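Local coordinates for DUF1285 domain-containing protein (Shewanella baltica, PDB 2RA9) that is of unknown function but belongs to the DUF1285 family, whose fold of repeated structural motifs has been linked tentatively to signal transduction, at residues 24-29 with 36-41. Residues are numbered along the deposited sequence; the frame is centred on the assembly and turned at random.
Sequences VPLFDI and TYLGTS
F27 and Y37 stack ring on ring where strands 27-29 and 35-37 pair as an antiparallel beta hairpin near one edge of the mixed sheet in the N-terminal DUF1285 domain, with strand 40-41 outside it. The centroids are 4.3 Å apart and the planes tilt by 23°, an offset stack with Y37 CD1 over the centre of one F27 face. Starting the side chain, F27 CB passes the carbonyl O of T36 at 4.0 Å. CG, CD1 and CD2 then each face Y37 CD1, CE1 lies 3.5 Å from Y37 CE1, CE2 nears CD1 and CG of that ring, and CZ closes to 3.4 Å of Y37 CD1. Y37 CG is anti to the backbone N (chi1 178°), which lets its ring lie over that of F27; CB of L26 packs on Y37 CE1, and CD1 of L38 lies over one face of the Y37 ring, near its rim. F50 meets the F27 ring edge-to-face, so an alanine in place of F27 would probably leave Y37 without its stacking partner and F50 without the ring it packs against. Three backbone hydrogen bonds hold the hairpin: D28 N to T36 O and T36 N to D28 O (2.8 Å), a hydrogen-bonded pair, and L38 N to L26 O; F27 and Y37 are the non-hydrogen-bonded pair. A type I' turn from Y37 to T40 leads into strand 40-41. On its other edge, strand 27-29 is bonded through F27 and I29 to Q73 and E75, on and just beyond parallel strand 69-74. One water donates to L26 O and D28 OD2 (2.7 Å), and accepts from T36 OG1 and from G39 N at 3.0 Å.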
loop_
_atom_site.group_PDB
_atom_site.type_symbol
_atom_site.label_atom_id
_atom_site.label_comp_id
_atom_site.label_asym_id
_atom_site.label_seq_id
_atom_site.Cartn_x
_atom_site.Cartn_y
_atom_site.Cartn_z
ATOM N N VAL A 24 -9.582 5.347 -19.908
ATOM C CA VAL A 24 -8.421 5.950 -19.262
ATOM C C VAL A 24 -8.807 6.177 -17.790
ATOM O O VAL A 24 -9.805 6.824 -17.490
ATOM C CB VAL A 24 -8.037 7.333 -19.881
ATOM C CG1 VAL A 24 -6.912 8.017 -19.101
ATOM C CG2 VAL A 24 -7.655 7.187 -21.306
ATOM N N PRO A 25 -8.046 5.602 -16.847
ATOM C CA PRO A 25 -8.405 5.865 -15.438
ATOM C C PRO A 25 -8.395 7.346 -15.083
ATOM O O PRO A 25 -7.466 8.070 -15.484
ATOM C CB PRO A 25 -7.324 5.116 -14.671
ATOM C CG PRO A 25 -6.878 4.036 -15.643
ATOM C CD PRO A 25 -6.906 4.693 -16.960
ATOM N N LEU A 26 -9.402 7.780 -14.327
ATOM C CA LEU A 26 -9.452 9.183 -13.874
ATOM C C LEU A 26 -8.634 9.447 -12.628
ATOM O O LEU A 26 -8.277 10.596 -12.335
ATOM C CB LEU A 26 -10.912 9.625 -13.620
ATOM C CG LEU A 26 -11.848 9.482 -14.841
ATOM C CD1 LEU A 26 -13.245 10.045 -14.552
ATOM C CD2 LEU A 26 -11.215 10.105 -16.077
ATOM N N PHE A 27 -8.357 8.366 -11.880
ATOM C CA PHE A 27 -7.548 8.425 -10.668
ATOM C C PHE A 27 -6.187 7.846 -10.999
ATOM O O PHE A 27 -6.075 6.812 -11.679
ATOM C CB PHE A 27 -8.176 7.578 -9.551
ATOM C CG PHE A 27 -9.481 8.127 -9.018
ATOM C CD1 PHE A 27 -10.685 7.837 -9.634
ATOM C CD2 PHE A 27 -9.506 8.907 -7.880
ATOM C CE1 PHE A 27 -11.883 8.365 -9.159
ATOM C CE2 PHE A 27 -10.697 9.427 -7.371
ATOM C CZ PHE A 27 -11.889 9.155 -7.992
ATOM N N ASP A 28 -5.147 8.516 -10.488
ATOM C CA ASP A 28 -3.765 8.121 -10.711
ATOM C C ASP A 28 -3.027 8.124 -9.373
ATOM O O ASP A 28 -3.207 9.063 -8.594
ATOM C CB ASP A 28 -3.064 9.105 -11.674
ATOM C CG ASP A 28 -3.583 9.031 -13.106
ATOM O OD1 ASP A 28 -3.328 8.014 -13.770
ATOM O OD2 ASP A 28 -4.266 9.959 -13.571
ATOM N N ILE A 29 -2.196 7.100 -9.119
ATOM C CA ILE A 29 -1.313 7.035 -7.969
ATOM C C ILE A 29 0.110 6.961 -8.492
ATOM O O ILE A 29 0.456 6.065 -9.256
ATOM C CB ILE A 29 -1.604 5.834 -7.060
ATOM C CG1 ILE A 29 -3.080 5.791 -6.695
ATOM C CG2 ILE A 29 -0.756 5.904 -5.787
ATOM C CD1 ILE A 29 -3.490 4.613 -5.843
ATOM N N THR A 36 -3.869 11.645 -7.714
ATOM C CA THR A 36 -4.625 12.698 -8.414
ATOM C C THR A 36 -5.946 12.167 -8.921
ATOM O O THR A 36 -6.101 10.962 -9.121
ATOM C CB THR A 36 -3.852 13.304 -9.589
ATOM O OG1 THR A 36 -3.546 12.287 -10.529
ATOM C CG2 THR A 36 -2.594 13.966 -9.133
ATOM N N TYR A 37 -6.878 13.092 -9.125
ATOM C CA TYR A 37 -8.161 12.835 -9.760
ATOM C C TYR A 37 -8.309 13.899 -10.830
ATOM O O TYR A 37 -8.199 15.079 -10.543
ATOM C CB TYR A 37 -9.290 12.951 -8.767
ATOM C CG TYR A 37 -10.686 12.740 -9.350
ATOM C CD1 TYR A 37 -10.981 11.656 -10.148
ATOM C CD2 TYR A 37 -11.719 13.631 -9.063
ATOM C CE1 TYR A 37 -12.270 11.448 -10.669
ATOM C CE2 TYR A 37 -12.998 13.443 -9.587
ATOM C CZ TYR A 37 -13.274 12.338 -10.370
ATOM O OH TYR A 37 -14.560 12.104 -10.897
ATOM N N LEU A 38 -8.519 13.459 -12.061
ATOM C CA LEU A 38 -8.632 14.387 -13.208
ATOM C C LEU A 38 -7.418 15.302 -13.283
ATOM O O LEU A 38 -7.513 16.449 -13.718
ATOM C CB LEU A 38 -9.959 15.175 -13.148
ATOM C CG LEU A 38 -11.163 14.271 -13.420
ATOM C CD1 LEU A 38 -12.437 14.929 -13.052
ATOM C CD2 LEU A 38 -11.160 13.943 -14.878
ATOM N N GLY A 39 -6.266 14.791 -12.877
ATOM C CA GLY A 39 -5.047 15.563 -12.932
ATOM C C GLY A 39 -4.803 16.494 -11.763
ATOM O O GLY A 39 -3.736 17.127 -11.689
ATOM N N THR A 40 -5.769 16.578 -10.835
ATOM C CA THR A 40 -5.659 17.442 -9.641
ATOM C C THR A 40 -5.225 16.629 -8.429
ATOM O O THR A 40 -5.796 15.575 -8.144
ATOM C CB THR A 40 -6.993 18.203 -9.373
ATOM O OG1 THR A 40 -7.219 19.140 -10.434
ATOM C CG2 THR A 40 -6.986 18.955 -8.049
ATOM N N SER A 41 -4.261 17.144 -7.684
ATOM C CA SER A 41 -3.822 16.528 -6.438
ATOM C C SER A 41 -4.931 16.359 -5.429
ATOM O O SER A 41 -5.679 17.301 -5.153
ATOM C CB SER A 41 -2.715 17.367 -5.822
ATOM O OG SER A 41 -2.265 16.780 -4.617
HETATM O O HOH W 1 -5.731 11.931 -12.356
#